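Local coordinates for protein EH1AB1 (Metagenome, PDB 6I8F) that hydrolyses esters, probably through a serine nucleophile carried on an alpha/beta-hydrolase fold, at residues N109-T112 with H113-T116; A150-R153 with H154-N158; A182-C185 with Q186-D190; R247-P250 with L251-T254; N316-A319 with A320-G324. All coordinates share one frame; numbering follows the deposited sequence.

All five contacts are local, each formed within one short continuous segment of the alpha/beta-hydrolase framework. Contact 1 lies near the probable catalytic centre: the side chain of His-113 is near the putative Ser-175, His-300, Asp-270 triad, and a bound glycerol lies about 4 Å from the His-113 side chain at nearest atoms. Contacts 2 and 3, centres 13 Å apart, pack helix against helix where Phe-152 CE2 comes 3.7 Å from Cys-188 SG. Contact 4, 10 Å from contact 3 between centres, is tied to it by the probable hydrogen bond from Gln-186 NE2 to Pro-250 O (2.9 Å). Contact 5 reaches contact 1 through Asn-316 ND2 and Thr-116 CG2, 3.8 Å apart.

Contact 1. Residues N109-T112 with H113-T116; sequences NIET and HDST
Thr-112 and His-113 meet through their side chains at the turn that leads into helix 114-124, with His-113 at the N-cap position. From CB outward, the His-113 side chain first passes the preceding carbonyl, His-113 CB lying 3.5 Å from Thr-112 C. CG stays near the same carbonyl group, and ND1 then donates to Thr-112 OG1 at 2.8 Å. The hydroxyl lies at the ring edge, only 2° out of the imidazole plane. CE1 skirts the same oxygen, while NE2 reaches beyond the turn to Asp-174 OD2. Thr-112 OG1 stands between its own backbone N and carbonyl carbon (chi1 58°), a position from which it also donates to Asn-109 O at 2.8 Å. Asn-109 OD1 closes an Asx motif by accepting from Thr-112 N at 3.2 Å. The backbone bonds across the turn, His-113 N to Ile-110 O and Asp-114 N to Glu-111 O, are both weak. Glu-111 and Asp-114 carry like charges; Arg-82 forms salt bridges with both, and Tyr-84 OH also bonds to Asp-114 OD1. The result is a chain of hydrogen bonds in which the imidazole donates to a hydroxyl that donates to a carbonyl, probably fixing the ring's rotation.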
loop_
_atom_site.group_PDB
_atom_site.type_symbol
_atom_site.label_atom_id
_atom_site.label_comp_id
_atom_site.label_asym_id
_atom_site.label_seq_id
_atom_site.Cartn_x
_atom_site.Cartn_y
_atom_site.Cartn_z
ATOM N N ASN A 109 22.610 -0.437 -14.050
ATOM C CA ASN A 109 22.653 0.816 -14.803
ATOM C C ASN A 109 21.231 1.066 -15.316
ATOM O O ASN A 109 20.293 0.338 -14.950
ATOM C CB ASN A 109 23.691 0.752 -15.934
ATOM C CG ASN A 109 23.478 -0.459 -16.815
ATOM O OD1 ASN A 109 22.376 -0.670 -17.312
ATOM N ND2 ASN A 109 24.489 -1.306 -16.949
ATOM N N ILE A 110 21.073 2.055 -16.192
ATOM C CA ILE A 110 19.759 2.372 -16.729
ATOM C C ILE A 110 19.175 1.145 -17.464
ATOM O O ILE A 110 17.963 0.886 -17.366
ATOM C CB ILE A 110 19.816 3.656 -17.577
ATOM C CG1 ILE A 110 20.090 4.861 -16.665
ATOM C CG2 ILE A 110 18.534 3.838 -18.388
ATOM C CD1 ILE A 110 20.268 6.185 -17.384
ATOM N N GLU A 111 20.021 0.345 -18.130
ATOM C CA GLU A 111 19.519 -0.732 -18.975
ATOM C C GLU A 111 19.006 -1.915 -18.142
ATOM O O GLU A 111 18.108 -2.607 -18.588
ATOM C CB GLU A 111 20.579 -1.242 -19.953
ATOM C CG GLU A 111 21.063 -0.201 -20.931
ATOM C CD GLU A 111 20.013 0.416 -21.840
ATOM O OE1 GLU A 111 18.934 -0.182 -22.042
ATOM O OE2 GLU A 111 20.286 1.504 -22.343
ATOM N N THR A 112 19.620 -2.182 -16.984
ATOM C CA THR A 112 19.268 -3.352 -16.152
ATOM C C THR A 112 17.853 -3.199 -15.571
ATOM O O THR A 112 17.237 -4.192 -15.188
ATOM C CB THR A 112 20.310 -3.576 -15.046
ATOM O OG1 THR A 112 20.404 -2.396 -14.245
ATOM C CG2 THR A 112 21.684 -3.915 -15.588
ATOM N N HIS A 113 17.355 -1.961 -15.491
ATOM C CA HIS A 113 16.063 -1.650 -14.855
ATOM C C HIS A 113 15.114 -0.939 -15.834
ATOM O O HIS A 113 14.110 -0.386 -15.422
ATOM C CB HIS A 113 16.311 -0.803 -13.599
ATOM C CG HIS A 113 16.907 -1.581 -12.467
ATOM N ND1 HIS A 113 18.196 -2.110 -12.524
ATOM C CD2 HIS A 113 16.396 -1.922 -11.262
ATOM C CE1 HIS A 113 18.448 -2.737 -11.389
ATOM N NE2 HIS A 113 17.352 -2.636 -10.594
ATOM N N ASP A 114 15.428 -0.990 -17.131
ATOM C CA ASP A 114 14.700 -0.271 -18.193
ATOM C C ASP A 114 13.244 -0.756 -18.315
ATOM O O ASP A 114 12.323 0.060 -18.348
ATOM C CB ASP A 114 15.441 -0.411 -19.522
ATOM C CG ASP A 114 14.712 0.241 -20.680
ATOM O OD1 ASP A 114 14.779 1.480 -20.781
ATOM O OD2 ASP A 114 14.057 -0.497 -21.449
ATOM N N SER A 115 13.035 -2.074 -18.402
ATOM C CA SER A 115 11.679 -2.644 -18.526
ATOM C C SER A 115 10.825 -2.303 -17.291
ATOM O O SER A 115 9.608 -2.058 -17.414
ATOM C CB SER A 115 11.710 -4.144 -18.761
ATOM O OG SER A 115 12.296 -4.463 -20.027
ATOM N N THR A 116 11.466 -2.310 -16.117
ATOM C CA THR A 116 10.843 -1.998 -14.847
ATOM C C THR A 116 10.412 -0.529 -14.808
ATOM O O THR A 116 9.306 -0.222 -14.358
ATOM C CB THR A 116 11.778 -2.321 -13.678
ATOM O OG1 THR A 116 12.031 -3.728 -13.733
ATOM C CG2 THR A 116 11.205 -1.914 -12.337
#

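Contact 2. Residues A150-R153 with H154-N158; sequences AAFR and HIRDN
The Phe-152 ring carries Arg-156 CB over one face, 4.1 Å above its plane and offset toward the rim, on helix 143-157 of the alpha/beta-hydrolase fold. The Arg-156 guanidinium, its plane turned 77° from that ring, has Arg-153 CA over one face and the Asp-157 carboxylate at its edge. The His-154 ring has Asn-158 ND2 over one face and stacks with Phe-72. A bend at chi3 (59°) folds the Arg-156 chain back beside Arg-153, whose CG lies 3.6 Å from Arg-156 NH2. Side-on, Arg-156 grips Asp-157: NE meets OD1 at 2.8 Å from above the carboxylate plane, and NH2 meets OD2 at 3.2 Å on its syn side. Glu-193 forms salt bridges with both Arg-153 NE and Arg-156 NH1, which probably eases the approach of the two positive charges. An alanine in place of Arg-156 would probably leave Asp-157 without its charged mate and uncover the flank of Arg-153. Inward, Phe-152 packs on Ile-98 and Val-171 of the central sheet, and Ile-155 on Ile-129. At the last residue of the segment, Asn-158 ND2 donates to His-154 O at 2.8 Å, in the carbonyl plane and on a lone pair.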
loop_
_atom_site.group_PDB
_atom_site.type_symbol
_atom_site.label_atom_id
_atom_site.label_comp_id
_atom_site.label_asym_id
_atom_site.label_seq_id
_atom_site.Cartn_x
_atom_site.Cartn_y
_atom_site.Cartn_z
ATOM N N ALA A 150 22.720 14.883 -6.069
ATOM C CA ALA A 150 22.879 15.949 -7.084
ATOM C C ALA A 150 21.801 15.808 -8.174
ATOM O O ALA A 150 21.280 16.805 -8.659
ATOM C CB ALA A 150 24.269 15.952 -7.680
ATOM N N ALA A 151 21.470 14.568 -8.546
ATOM C CA ALA A 151 20.438 14.315 -9.572
ATOM C C ALA A 151 19.082 14.889 -9.131
ATOM O O ALA A 151 18.390 15.565 -9.913
ATOM C CB ALA A 151 20.339 12.836 -9.849
ATOM N N PHE A 152 18.699 14.622 -7.879
ATOM C CA PHE A 152 17.420 15.102 -7.360
ATOM C C PHE A 152 17.401 16.636 -7.292
ATOM O O PHE A 152 16.439 17.276 -7.733
ATOM C CB PHE A 152 17.086 14.520 -5.986
ATOM C CG PHE A 152 15.883 15.199 -5.390
ATOM C CD1 PHE A 152 14.619 14.955 -5.898
ATOM C CD2 PHE A 152 16.027 16.173 -4.417
ATOM C CE1 PHE A 152 13.517 15.646 -5.416
ATOM C CE2 PHE A 152 14.923 16.857 -3.928
ATOM C CZ PHE A 152 13.669 16.586 -4.424
ATOM N N ARG A 153 18.455 17.229 -6.721
ATOM C CA ARG A 153 18.531 18.704 -6.600
ATOM C C ARG A 153 18.455 19.329 -8.005
ATOM O O ARG A 153 17.751 20.292 -8.217
ATOM C CB ARG A 153 19.809 19.133 -5.870
ATOM C CG ARG A 153 19.850 18.823 -4.381
ATOM C CD ARG A 153 21.088 19.406 -3.714
ATOM N NE ARG A 153 21.070 19.268 -2.259
ATOM C CZ ARG A 153 22.148 19.100 -1.480
ATOM N NH1 ARG A 153 23.344 18.910 -2.020
ATOM N NH2 ARG A 153 22.021 19.107 -0.162
ATOM N N HIS A 154 19.173 18.752 -8.972
ATOM C CA HIS A 154 19.239 19.307 -10.332
ATOM C C HIS A 154 17.867 19.245 -11.028
ATOM O O HIS A 154 17.429 20.212 -11.664
ATOM C CB HIS A 154 20.304 18.582 -11.154
ATOM C CG HIS A 154 20.416 19.100 -12.547
ATOM N ND1 HIS A 154 21.130 20.247 -12.852
ATOM C CD2 HIS A 154 19.875 18.665 -13.706
ATOM C CE1 HIS A 154 21.045 20.480 -14.148
ATOM N NE2 HIS A 154 20.282 19.519 -14.697
ATOM N N ILE A 155 17.200 18.092 -10.942
ATOM C CA ILE A 155 15.858 17.937 -11.549
ATOM C C ILE A 155 14.838 18.814 -10.805
ATOM O O ILE A 155 14.015 19.473 -11.449
ATOM C CB ILE A 155 15.461 16.456 -11.614
ATOM C CG1 ILE A 155 16.384 15.726 -12.598
ATOM C CG2 ILE A 155 13.987 16.312 -11.968
ATOM C CD1 ILE A 155 16.501 14.237 -12.383
ATOM N N ARG A 156 14.916 18.852 -9.469
ATOM C CA ARG A 156 14.046 19.719 -8.647
ATOM C C ARG A 156 14.197 21.177 -9.103
ATOM O O ARG A 156 13.218 21.881 -9.287
ATOM C CB ARG A 156 14.374 19.566 -7.156
ATOM C CG ARG A 156 13.589 20.476 -6.216
ATOM C CD ARG A 156 14.298 20.750 -4.893
ATOM N NE ARG A 156 15.606 21.386 -5.028
ATOM C CZ ARG A 156 16.619 21.258 -4.168
ATOM N NH1 ARG A 156 16.477 20.575 -3.045
ATOM N NH2 ARG A 156 17.787 21.810 -4.447
ATOM N N ASP A 157 15.441 21.631 -9.273
ATOM C CA ASP A 157 15.704 23.033 -9.537
ATOM C C ASP A 157 15.408 23.370 -11.003
ATOM O O ASP A 157 15.303 24.527 -11.339
ATOM C CB ASP A 157 17.131 23.401 -9.124
ATOM C CG ASP A 157 17.344 23.313 -7.626
ATOM O OD1 ASP A 157 16.344 23.323 -6.881
ATOM O OD2 ASP A 157 18.504 23.214 -7.217
ATOM N N ASN A 158 15.293 22.356 -11.864
ATOM C CA ASN A 158 15.104 22.531 -13.301
ATOM C C ASN A 158 13.894 21.709 -13.766
ATOM O O ASN A 158 13.881 21.153 -14.872
ATOM C CB ASN A 158 16.390 22.154 -14.035
ATOM C CG ASN A 158 17.529 23.071 -13.648
ATOM O OD1 ASN A 158 17.582 24.204 -14.121
ATOM N ND2 ASN A 158 18.392 22.626 -12.741
#

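Contact 3. Residues A182-C185 with Q186-D190; sequences AVVC and QACRD
Ala-182 O begins the run of helical bonds by accepting from Gln-186 N at 3.2 Å, and Gln-186 CG lies against the same oxygen. This is the C-terminal part of helix 176-190, which follows the putative nucleophile elbow. Val-183 O comes next, taking the N-H of Ala-187 at 2.8 Å; Ala-187 CB lies 3.3 Å from Val-183 O. Val-184 O accepts from Cys-188 N in an almost straight bond (N-H...O 174°). One turn apart, Val-184 CG1 and Cys-188 SG form a loose apolar pair at 4.4 Å. The sulfur is brought alongside the Val-184 carbonyl because it stands beside its own backbone N, opposite the carbonyl carbon (chi1 -66°). Cys-185 O closes the series by receiving Arg-189 N, with Arg-189 CB 3.5 Å from that oxygen, Cys-185 O. Beyond it the Arg-189 chain bends at chi3, and NE and NH2 both grip Asp-190 OD1 within the guanidinium plane, NE at 3.0 Å. NH1 of the same group reaches the carbonyls of Asp-255 and Thr-257. The helix is the crossover of the beta-alpha-beta unit joining strands 169-174 and 198-202. Val-183, Val-184, Ala-187 and Cys-188 face helix 143-157, while Cys-185 packs on Pro-196 and Pro-260.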
loop_
_atom_site.group_PDB
_atom_site.type_symbol
_atom_site.label_atom_id
_atom_site.label_comp_id
_atom_site.label_asym_id
_atom_site.label_seq_id
_atom_site.Cartn_x
_atom_site.Cartn_y
_atom_site.Cartn_z
ATOM N N ALA A 182 16.118 6.806 0.217
ATOM C CA ALA A 182 15.868 7.165 1.614
ATOM C C ALA A 182 16.828 8.280 2.048
ATOM O O ALA A 182 16.438 9.244 2.730
ATOM C CB ALA A 182 16.006 5.955 2.502
ATOM N N VAL A 183 18.094 8.126 1.659
ATOM C CA VAL A 183 19.160 9.033 2.075
ATOM C C VAL A 183 18.956 10.401 1.425
ATOM O O VAL A 183 19.158 11.404 2.090
ATOM C CB VAL A 183 20.546 8.437 1.777
ATOM C CG1 VAL A 183 21.657 9.478 1.871
ATOM C CG2 VAL A 183 20.835 7.267 2.698
ATOM N N VAL A 184 18.546 10.438 0.145
ATOM C CA VAL A 184 18.270 11.713 -0.532
ATOM C C VAL A 184 17.251 12.522 0.280
ATOM O O VAL A 184 17.422 13.724 0.466
ATOM C CB VAL A 184 17.797 11.532 -1.991
ATOM C CG1 VAL A 184 17.252 12.830 -2.575
ATOM C CG2 VAL A 184 18.907 10.984 -2.875
ATOM N N CYS A 185 16.183 11.864 0.743
ATOM C CA CYS A 185 15.129 12.551 1.514
ATOM C C CYS A 185 15.696 13.143 2.809
ATOM O O CYS A 185 15.404 14.305 3.135
ATOM C CB CYS A 185 13.981 11.616 1.852
ATOM S SG CYS A 185 13.085 11.043 0.384
ATOM N N GLN A 186 16.498 12.347 3.523
ATOM C CA GLN A 186 17.105 12.773 4.799
ATOM C C GLN A 186 18.106 13.911 4.557
ATOM O O GLN A 186 18.136 14.865 5.339
ATOM C CB GLN A 186 17.784 11.610 5.521
ATOM C CG GLN A 186 16.807 10.662 6.180
ATOM C CD GLN A 186 17.521 9.720 7.111
ATOM O OE1 GLN A 186 18.613 10.022 7.592
ATOM N NE2 GLN A 186 16.911 8.569 7.355
ATOM N N ALA A 187 18.860 13.823 3.455
ATOM C CA ALA A 187 19.877 14.833 3.089
ATOM C C ALA A 187 19.227 16.196 2.847
ATOM O O ALA A 187 19.649 17.202 3.425
ATOM C CB ALA A 187 20.646 14.389 1.880
ATOM N N CYS A 188 18.178 16.221 2.021
ATOM C CA CYS A 188 17.438 17.459 1.772
ATOM C C CYS A 188 16.852 18.015 3.075
ATOM O O CYS A 188 16.929 19.219 3.344
ATOM C CB CYS A 188 16.321 17.254 0.762
ATOM S SG CYS A 188 16.979 16.862 -0.873
ATOM N N ARG A 189 16.264 17.138 3.885
ATOM C CA ARG A 189 15.652 17.596 5.104
ATOM C C ARG A 189 16.728 18.200 6.021
ATOM O O ARG A 189 16.549 19.299 6.538
ATOM C CB ARG A 189 14.917 16.470 5.830
ATOM C CG ARG A 189 14.177 16.980 7.054
ATOM C CD ARG A 189 13.974 15.946 8.121
ATOM N NE ARG A 189 15.182 15.288 8.594
ATOM C CZ ARG A 189 15.137 14.202 9.340
ATOM N NH1 ARG A 189 13.956 13.740 9.708
ATOM N NH2 ARG A 189 16.239 13.570 9.695
ATOM N N ASP A 190 17.842 17.486 6.212
ATOM C CA ASP A 190 18.889 17.924 7.143
ATOM C C ASP A 190 19.561 19.216 6.647
ATOM O O ASP A 190 20.059 19.990 7.453
ATOM C CB ASP A 190 19.907 16.814 7.398
ATOM C CG ASP A 190 19.296 15.622 8.114
ATOM O OD1 ASP A 190 18.131 15.737 8.518
ATOM O OD2 ASP A 190 19.984 14.587 8.248
#

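Contact 4. Residues R247-P250 with L251-T254; sequences RLSP and LLAT
With chi1 at -55°, Leu-252 sets CG beside its own backbone N, and a chi2 of 179° carries CD1 on to Ser-249 CB, 3.6 Å away. The leucine touches the serine through its methine and methyl carbons: Leu-252 CG lies 3.9 Å from Ser-249 CB, while Leu-252 CB rests 3.5 Å from Ser-249 O. The serine hydroxyl turns to another partner, Ser-249 OG bonding to Leu-243 O outside the turn. The backbone beneath them is a short 3-10 turn, whose bonds span three residues rather than the four of an alpha helix. Leu-252 N donates to Ser-249 O at 3.0 Å, and Ala-253 N to Pro-250 O at 3.2 Å, both nearly straight at the hydrogen. Ala-253 CB lies 3.6 Å from Pro-250 O, so this oxygen has the methyl close to its N-H donor. Were Leu-252 cut back to an alanine, a gap is likely to open beside Ser-249 CB and bare the flank of the turn facing Ser-209. Leu-251 turns to helix 273-285, touching Ala-278, Tyr-279 and Arg-282, while Pro-250 packs on Val-183 and Tyr-279. Chemically, the turn joins apolar side-chain packing to two backbone hydrogen bonds: the proline has no N-H to give, but its carbonyl accepts from Ala-253 N and, probably, from Gln-186 NE2, which would tie this loop to helix 176-190.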
loop_
_atom_site.group_PDB
_atom_site.type_symbol
_atom_site.label_atom_id
_atom_site.label_comp_id
_atom_site.label_asym_id
_atom_site.label_seq_id
_atom_site.Cartn_x
_atom_site.Cartn_y
_atom_site.Cartn_z
ATOM N N ARG A 247 24.367 8.085 5.806
ATOM C CA ARG A 247 24.379 7.771 4.370
ATOM C C ARG A 247 24.528 6.264 4.150
ATOM O O ARG A 247 24.204 5.780 3.076
ATOM C CB ARG A 247 25.482 8.524 3.628
ATOM C CG ARG A 247 25.263 10.030 3.562
ATOM C CD ARG A 247 26.534 10.767 3.193
ATOM N NE ARG A 247 27.597 10.533 4.168
ATOM C CZ ARG A 247 28.840 11.003 4.063
ATOM N NH1 ARG A 247 29.172 11.756 3.032
ATOM N NH2 ARG A 247 29.749 10.698 4.980
ATOM N N LEU A 248 25.025 5.533 5.155
ATOM C CA LEU A 248 25.090 4.065 5.098
ATOM C C LEU A 248 23.945 3.420 5.888
ATOM O O LEU A 248 23.641 2.250 5.685
ATOM C CB LEU A 248 26.420 3.593 5.698
ATOM C CG LEU A 248 27.692 3.901 4.914
ATOM C CD1 LEU A 248 28.911 3.531 5.750
ATOM C CD2 LEU A 248 27.723 3.153 3.594
ATOM N N SER A 249 23.419 4.146 6.878
ATOM C CA SER A 249 22.536 3.589 7.894
ATOM C C SER A 249 21.406 4.568 8.189
ATOM O O SER A 249 21.283 5.061 9.312
ATOM C CB SER A 249 23.327 3.242 9.135
ATOM O OG SER A 249 24.220 2.171 8.868
ATOM N N PRO A 250 20.550 4.895 7.191
ATOM C CA PRO A 250 19.501 5.894 7.393
ATOM C C PRO A 250 18.473 5.509 8.471
ATOM O O PRO A 250 17.821 6.401 9.034
ATOM C CB PRO A 250 18.854 6.037 6.002
ATOM C CG PRO A 250 19.201 4.743 5.275
ATOM C CD PRO A 250 20.561 4.351 5.820
ATOM N N LEU A 251 18.347 4.211 8.774
ATOM C CA LEU A 251 17.488 3.741 9.860
ATOM C C LEU A 251 17.855 4.403 11.201
ATOM O O LEU A 251 16.993 4.514 12.081
ATOM C CB LEU A 251 17.578 2.218 9.980
ATOM C CG LEU A 251 16.665 1.574 11.027
ATOM C CD1 LEU A 251 15.200 1.889 10.752
ATOM C CD2 LEU A 251 16.883 0.076 11.083
ATOM N N LEU A 252 19.111 4.842 11.363
ATOM C CA LEU A 252 19.593 5.316 12.660
ATOM C C LEU A 252 19.328 6.811 12.846
ATOM O O LEU A 252 19.723 7.352 13.851
ATOM C CB LEU A 252 21.095 5.028 12.785
ATOM C CG LEU A 252 21.509 3.572 12.577
ATOM C CD1 LEU A 252 23.018 3.419 12.707
ATOM C CD2 LEU A 252 20.809 2.650 13.563
ATOM N N ALA A 253 18.666 7.486 11.903
ATOM C CA ALA A 253 18.312 8.893 12.124
ATOM C C ALA A 253 17.576 9.046 13.464
ATOM O O ALA A 253 16.793 8.182 13.883
ATOM C CB ALA A 253 17.486 9.431 10.987
ATOM N N THR A 254 17.850 10.174 14.114
ATOM C CA THR A 254 17.311 10.578 15.420
ATOM C C THR A 254 15.820 10.911 15.312
ATOM O O THR A 254 15.044 10.715 16.251
ATOM C CB THR A 254 18.077 11.808 15.924
ATOM O OG1 THR A 254 19.320 11.328 16.431
ATOM C CG2 THR A 254 17.369 12.586 17.010
#

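Contact 5. Residues N316-A319 with A320-G324; sequences NDEA and AAVMG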
loop_
_atom_site.group_PDB
_atom_site.type_symbol
_atom_site.label_atom_id
_atom_site.label_comp_id
_atom_site.label_asym_id
_atom_site.label_seq_id
_atom_site.Cartn_x
_atom_site.Cartn_y
_atom_site.Cartn_z
ATOM N N ASN A 316 5.675 -4.239 -9.055
ATOM C CA ASN A 316 5.780 -3.091 -9.971
ATOM C C ASN A 316 4.449 -2.329 -9.968
ATOM O O ASN A 316 4.399 -1.123 -9.692
ATOM C CB ASN A 316 6.117 -3.497 -11.413
ATOM C CG ASN A 316 7.519 -4.038 -11.645
ATOM O OD1 ASN A 316 7.799 -4.554 -12.736
ATOM N ND2 ASN A 316 8.404 -3.930 -10.660
ATOM N N ASP A 317 3.368 -3.054 -10.278
ATOM C CA ASP A 317 2.035 -2.462 -10.433
ATOM C C ASP A 317 1.563 -1.836 -9.109
ATOM O O ASP A 317 0.946 -0.767 -9.114
ATOM C CB ASP A 317 1.050 -3.500 -10.980
ATOM C CG ASP A 317 1.406 -3.958 -12.386
ATOM O OD1 ASP A 317 2.341 -3.365 -12.987
ATOM O OD2 ASP A 317 0.780 -4.922 -12.869
ATOM N N GLU A 318 1.831 -2.500 -7.974
ATOM C CA GLU A 318 1.416 -1.962 -6.670
ATOM C C GLU A 318 2.180 -0.665 -6.339
ATOM O O GLU A 318 1.594 0.315 -5.900
ATOM C CB GLU A 318 1.601 -2.984 -5.548
ATOM C CG GLU A 318 1.172 -2.429 -4.213
ATOM C CD GLU A 318 1.085 -3.403 -3.054
ATOM O OE1 GLU A 318 1.452 -4.594 -3.217
ATOM O OE2 GLU A 318 0.669 -2.947 -1.983
ATOM N N ALA A 319 3.499 -0.669 -6.518
ATOM C CA ALA A 319 4.318 0.517 -6.246
ATOM C C ALA A 319 3.828 1.697 -7.103
ATOM O O ALA A 319 3.584 2.802 -6.601
ATOM C CB ALA A 319 5.766 0.201 -6.516
ATOM N N ALA A 320 3.660 1.431 -8.399
ATOM C CA ALA A 320 3.175 2.411 -9.370
ATOM C C ALA A 320 1.789 2.929 -8.954
ATOM O O ALA A 320 1.529 4.124 -9.007
ATOM C CB ALA A 320 3.140 1.786 -10.749
ATOM N N ALA A 321 0.908 2.006 -8.557
ATOM C CA ALA A 321 -0.467 2.318 -8.230
ATOM C C ALA A 321 -0.518 3.262 -7.027
ATOM O O ALA A 321 -1.253 4.222 -7.038
ATOM C CB ALA A 321 -1.220 1.045 -7.934
ATOM N N VAL A 322 0.270 2.959 -5.990
ATOM C CA VAL A 322 0.264 3.738 -4.775
ATOM C C VAL A 322 0.830 5.142 -5.060
ATOM O O VAL A 322 0.308 6.143 -4.560
ATOM C CB VAL A 322 1.027 3.007 -3.656
ATOM C CG1 VAL A 322 1.251 3.890 -2.439
ATOM C CG2 VAL A 322 0.346 1.707 -3.261
ATOM N N MET A 323 1.926 5.214 -5.826
ATOM C CA MET A 323 2.524 6.497 -6.153
ATOM C C MET A 323 1.526 7.347 -6.961
ATOM O O MET A 323 1.318 8.519 -6.657
ATOM C CB MET A 323 3.818 6.345 -6.956
ATOM C CG MET A 323 4.464 7.700 -7.265
ATOM S SD MET A 323 6.073 7.520 -8.036
ATOM C CE MET A 323 5.597 6.709 -9.560
ATOM N N GLY A 324 0.928 6.752 -7.998
ATOM C CA GLY A 324 -0.056 7.437 -8.864
ATOM C C GLY A 324 -1.254 7.955 -8.092
ATOM O O GLY A 324 -1.719 9.095 -8.312
#
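Four backbone hydrogen bonds of alpha-helical spacing join Asn-316-Ala-319 to Ala-320-Gly-324 in the C-terminal helix 310-327. Ala-320 N to Asn-316 O, at 3.0 Å, is the most linear at the hydrogen (169°). Ala-321 N to Asp-317 O is the shortest, at 2.8 Å, and the most bent (145°). Val-322 N and Met-323 N repeat the pattern on Glu-318 O and Ala-319 O.

Side chains meet little across the turn; their carbons lie mostly against backbone carbonyl oxygens. Ala-320 CB lies 3.3 Å from Asn-316 O and Ala-321 CB 3.1 Å from Asp-317 O. Val-322 places CG2 beside its backbone N, opposite its carbonyl carbon, which sets Val-322 CG2 3.2 Å from Glu-318 O. The same methyl lies 4.3 Å from Glu-318 CG, the one side-chain pair that meets across the turn.

The polar ends find their partners elsewhere: Asp-317 OD1 in a salt bridge with Arg-119, Asn-316 ND2 on Phe-303 O, and the buried Glu-318 carboxylate on Tyr-295 OH and, across the dimer interface, Thr-291 OG1 of the second subunit.

Ala-321 packs on Ala-321 of the second subunit, and Val-322 on Glu-318 of that subunit. On other sides, Asn-316, Ala-320 and Met-323 touch helix 114-124, Glu-318, Ala-319 and Val-322 cover Phe-263 of strand 262-267, and Ala-319 and Met-323 meet Met-200 of strand 198-202.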